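V-type ATP synthase alpha chain (Nanoarchaeum equitans Kin4-M, PDB 5BN3) is subunit A of a V-type ATP synthase, with a P-loop nucleotide-binding domain that binds ADP. Local coordinates at residues 388-391 with 392-396; 506-509 with 510-513. All coordinates share one frame; numbering follows the deposited sequence.

Neither contact closes a long loop: each joins neighbouring turns of one helix, and the two follow in series without nesting or crossing. Contact 1 comes first, at residues 388-396, where strand 370-379 of the nucleotide-binding domain has ended and the short helix 389-395 starts under the cap of E388; its side chains rest on strands 218-222 and 370-379 and on helix 349-357. The chain then runs through helices 427-437, 441-458 and 472-489 to helix 503-523, whose early turns form contact 2. That helix ties the C-terminal helices to helix 205-210. The centres of contact 1 and contact 2 lie about 35 Å apart.

Contact 1: residues 388-391 with 392-396; sequences EPVT and QNTLR
T394 turns its hydroxyl back onto the carbonyl of V390, one helical turn earlier, OG1 donating to V390 O at 2.6 Å. The same oxygen accepts T394 N at 3.1 Å, and the two donors come from opposite faces of the carbonyl plane. The first torsion of T394 (chi1 -58°) sets OG1 beside its own backbone N, where this double grip becomes possible, and a buried hydroxyl is thereby satisfied within the helix. N393 folds back in a similar sense, its CG 3.2 Å from P389 O, while N393 N donates to that oxygen. L395 lays CG near T391 O, and Q392 brings CG alongside E388 O, the acceptor of Q392 N.

The first turn is closed by the N-cap E388. Its OE1 takes both T391 OG1, at 2.7 Å, and T391 N, at 2.8 Å, from the same face of the carboxylate, the amide standing well above the plane; OE2 receives V390 N at 3.0 Å. Three donors thus fix the carboxylate over the helix start, whose positive end probably favours its charge.

At the far end R396 NE bonds N230 of the neighbouring NEQ263 chain. V390 and T391 pack on V379 of strand 370-379, T394 reaches A220 of strand 218-222, and N393 lies against L349, L350 and L353 of helix 349-357.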
loop_
_atom_site.group_PDB
_atom_site.type_symbol
_atom_site.label_atom_id
_atom_site.label_comp_id
_atom_site.label_asym_id
_atom_site.label_seq_id
_atom_site.Cartn_x
_atom_site.Cartn_y
_atom_site.Cartn_z
ATOM N N GLU A 388 8.346 1.682 10.301
ATOM C CA GLU A 388 8.749 2.869 9.546
ATOM C C GLU A 388 10.265 3.130 9.647
ATOM O O GLU A 388 10.916 2.634 10.570
ATOM C CB GLU A 388 7.916 4.071 10.014
ATOM C CG GLU A 388 8.131 4.465 11.462
ATOM C CD GLU A 388 9.211 5.507 11.617
ATOM O OE1 GLU A 388 9.711 5.682 12.748
ATOM O OE2 GLU A 388 9.556 6.163 10.607
ATOM N N PRO A 389 10.832 3.887 8.684
ATOM C CA PRO A 389 12.290 4.042 8.563
ATOM C C PRO A 389 13.018 4.601 9.790
ATOM O O PRO A 389 14.097 4.098 10.109
ATOM C CB PRO A 389 12.441 5.022 7.395
ATOM C CG PRO A 389 11.232 4.803 6.570
ATOM C CD PRO A 389 10.128 4.530 7.557
ATOM N N VAL A 390 12.477 5.627 10.442
ATOM C CA VAL A 390 13.161 6.219 11.593
ATOM C C VAL A 390 13.346 5.199 12.714
ATOM O O VAL A 390 14.447 5.039 13.242
ATOM C CB VAL A 390 12.423 7.467 12.124
ATOM C CG1 VAL A 390 13.216 8.116 13.247
ATOM C CG2 VAL A 390 12.206 8.467 11.005
ATOM N N THR A 391 12.269 4.504 13.068
ATOM C CA THR A 391 12.342 3.478 14.104
ATOM C C THR A 391 13.290 2.355 13.698
ATOM O O THR A 391 14.154 1.955 14.474
ATOM C CB THR A 391 10.957 2.869 14.393
ATOM O OG1 THR A 391 10.042 3.902 14.779
ATOM C CG2 THR A 391 11.056 1.849 15.512
ATOM N N GLN A 392 13.128 1.846 12.479
ATOM C CA GLN A 392 13.915 0.701 12.026
ATOM C C GLN A 392 15.401 1.010 11.881
ATOM O O GLN A 392 16.241 0.200 12.268
ATOM C CB GLN A 392 13.340 0.124 10.726
ATOM C CG GLN A 392 12.009 -0.595 10.921
ATOM C CD GLN A 392 12.090 -1.671 11.987
ATOM O OE1 GLN A 392 13.073 -2.403 12.066
ATOM N NE2 GLN A 392 11.063 -1.758 12.828
ATOM N N ASN A 393 15.727 2.174 11.323
ATOM C CA ASN A 393 17.124 2.604 11.252
ATOM C C ASN A 393 17.748 2.739 12.637
ATOM O O ASN A 393 18.879 2.306 12.864
ATOM C CB ASN A 393 17.246 3.942 10.513
ATOM C CG ASN A 393 17.059 3.806 9.016
ATOM O OD1 ASN A 393 17.165 2.712 8.459
ATOM N ND2 ASN A 393 16.796 4.926 8.351
ATOM N N THR A 394 17.003 3.351 13.553
ATOM C CA THR A 394 17.468 3.557 14.920
ATOM C C THR A 394 17.762 2.234 15.633
ATOM O O THR A 394 18.727 2.129 16.388
ATOM C CB THR A 394 16.442 4.381 15.733
ATOM O OG1 THR A 394 16.223 5.645 15.089
ATOM C CG2 THR A 394 16.939 4.624 17.142
ATOM N N LEU A 395 16.943 1.218 15.372
ATOM C CA LEU A 395 17.118 -0.085 16.014
ATOM C C LEU A 395 18.420 -0.778 15.617
ATOM O O LEU A 395 18.906 -1.657 16.330
ATOM C CB LEU A 395 15.921 -0.997 15.723
ATOM C CG LEU A 395 14.605 -0.562 16.369
ATOM C CD1 LEU A 395 13.544 -1.646 16.237
ATOM C CD2 LEU A 395 14.834 -0.204 17.823
ATOM N N ARG A 396 18.993 -0.385 14.484
ATOM C CA ARG A 396 20.264 -0.965 14.061
ATOM C C ARG A 396 21.453 -0.137 14.547
ATOM O O ARG A 396 22.604 -0.441 14.231
ATOM C CB ARG A 396 20.295 -1.153 12.540
ATOM C CG ARG A 396 19.192 -2.071 12.027
ATOM C CD ARG A 396 19.574 -2.744 10.720
ATOM N NE ARG A 396 19.957 -1.780 9.693
ATOM C CZ ARG A 396 19.093 -1.123 8.924
ATOM N NH1 ARG A 396 17.791 -1.321 9.067
ATOM N NH2 ARG A 396 19.534 -0.268 8.013
#

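Contact 2: residues 506-509 with 510-513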
loop_
_atom_site.group_PDB
_atom_site.type_symbol
_atom_site.label_atom_id
_atom_site.label_comp_id
_atom_site.label_asym_id
_atom_site.label_seq_id
_atom_site.Cartn_x
_atom_site.Cartn_y
_atom_site.Cartn_z
ATOM N N THR A 506 13.479 -1.515 44.602
ATOM C CA THR A 506 13.317 -2.382 43.438
ATOM C C THR A 506 13.626 -3.844 43.767
ATOM O O THR A 506 12.833 -4.735 43.456
ATOM C CB THR A 506 14.211 -1.922 42.271
ATOM O OG1 THR A 506 13.924 -0.554 41.956
ATOM C CG2 THR A 506 13.952 -2.776 41.052
ATOM N N ILE A 507 14.774 -4.082 44.400
ATOM C CA ILE A 507 15.186 -5.434 44.776
ATOM C C ILE A 507 14.213 -6.060 45.776
ATOM O O ILE A 507 13.807 -7.214 45.619
ATOM C CB ILE A 507 16.613 -5.454 45.382
ATOM C CG1 ILE A 507 17.648 -4.926 44.381
ATOM C CG2 ILE A 507 16.983 -6.855 45.836
ATOM C CD1 ILE A 507 17.573 -5.563 43.013
ATOM N N GLU A 508 13.841 -5.297 46.801
ATOM C CA GLU A 508 12.922 -5.784 47.828
ATOM C C GLU A 508 11.571 -6.190 47.256
ATOM O O GLU A 508 10.977 -7.173 47.696
ATOM C CB GLU A 508 12.735 -4.740 48.932
ATOM C CG GLU A 508 13.881 -4.689 49.925
ATOM C CD GLU A 508 14.091 -6.011 50.638
ATOM O OE1 GLU A 508 13.129 -6.515 51.256
ATOM O OE2 GLU A 508 15.215 -6.551 50.578
ATOM N N LEU A 509 11.092 -5.429 46.276
ATOM C CA LEU A 509 9.855 -5.767 45.582
ATOM C C LEU A 509 9.977 -7.105 44.859
ATOM O O LEU A 509 9.063 -7.927 44.910
ATOM C CB LEU A 509 9.471 -4.666 44.590
ATOM C CG LEU A 509 8.626 -3.517 45.141
ATOM C CD1 LEU A 509 8.345 -2.480 44.064
ATOM C CD2 LEU A 509 7.330 -4.066 45.699
ATOM N N MET A 510 11.107 -7.316 44.190
ATOM C CA MET A 510 11.361 -8.568 43.482
ATOM C C MET A 510 11.407 -9.741 44.462
ATOM O O MET A 510 10.878 -10.816 44.182
ATOM C CB MET A 510 12.678 -8.489 42.699
ATOM C CG MET A 510 12.733 -7.377 41.661
ATOM S SD MET A 510 14.308 -7.280 40.781
ATOM C CE MET A 510 14.304 -8.859 39.934
ATOM N N ARG A 511 12.032 -9.518 45.613
ATOM C CA ARG A 511 12.205 -10.565 46.617
ATOM C C ARG A 511 10.894 -10.997 47.267
ATOM O O ARG A 511 10.667 -12.187 47.474
ATOM C CB ARG A 511 13.209 -10.119 47.684
ATOM C CG ARG A 511 14.658 -10.221 47.236
ATOM C CD ARG A 511 15.613 -9.675 48.281
ATOM N NE ARG A 511 17.005 -9.879 47.889
ATOM C CZ ARG A 511 18.024 -9.144 48.322
ATOM N NH1 ARG A 511 17.811 -8.142 49.163
ATOM N NH2 ARG A 511 19.254 -9.408 47.907
ATOM N N ILE A 512 10.030 -10.036 47.579
ATOM C CA ILE A 512 8.750 -10.348 48.209
ATOM C C ILE A 512 7.768 -10.990 47.222
ATOM O O ILE A 512 6.979 -11.858 47.601
ATOM C CB ILE A 512 8.133 -9.107 48.905
ATOM C CG1 ILE A 512 6.899 -9.499 49.721
ATOM C CG2 ILE A 512 7.785 -8.025 47.896
ATOM C CD1 ILE A 512 7.181 -10.538 50.781
ATOM N N ILE A 513 7.834 -10.578 45.959
ATOM C CA ILE A 513 7.029 -11.194 44.909
ATOM C C ILE A 513 7.482 -12.638 44.689
ATOM O O ILE A 513 6.660 -13.550 44.589
ATOM C CB ILE A 513 7.132 -10.408 43.578
ATOM C CG1 ILE A 513 6.400 -9.068 43.688
ATOM C CG2 ILE A 513 6.541 -11.207 42.433
ATOM C CD1 ILE A 513 6.554 -8.187 42.461
#
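I507 sets its CG2 methyl over the centre of the R511 guanidinium, 3.5 Å from CZ, while E508 meets the same group at its edge. There OE2 lies in the guanidinium plane and accepts from NH1 in a salt bridge whose hydrogen bond is weak, 3.4 Å long, with the carboxylate turned 68° from the guanidinium. R511 reaches both residues with a chain extended from CG to NE, running back toward the start of the helix; E508 instead bends at chi2 (-60°), which swings its carboxylate round to NH1. A methyl on one face and a carboxylate at the edge probably limit the freedom of an arginine that remains exposed.

Beneath these groups lies the regular i to i+4 ladder of an alpha helix: R511 N donates to I507 O at 2.9 Å and I512 N to E508 O at 3.0 Å. M510 passes CG close to T506 O, at 3.2 Å, and its SD lies 4.3 Å from I507 CD1 in a loose apolar contact. I513 runs CG1 along L509 O, the acceptor of its own amide.

This amphipathic stretch belongs to helix 503-523 of the C-terminal domain of V- and A-type ATP synthases, a helical bundle. T506, L509 and M510 press on F488 of helix 472-489, with M510 also touching I444 and I513 reaching F448 on helix 441-458. L509 and I512 meet F552 and I559 of helix 552-562, respectively. At the start of the segment, T506 OG1 hydrogen-bonds S501 OG and P502 O, which lead into the helix.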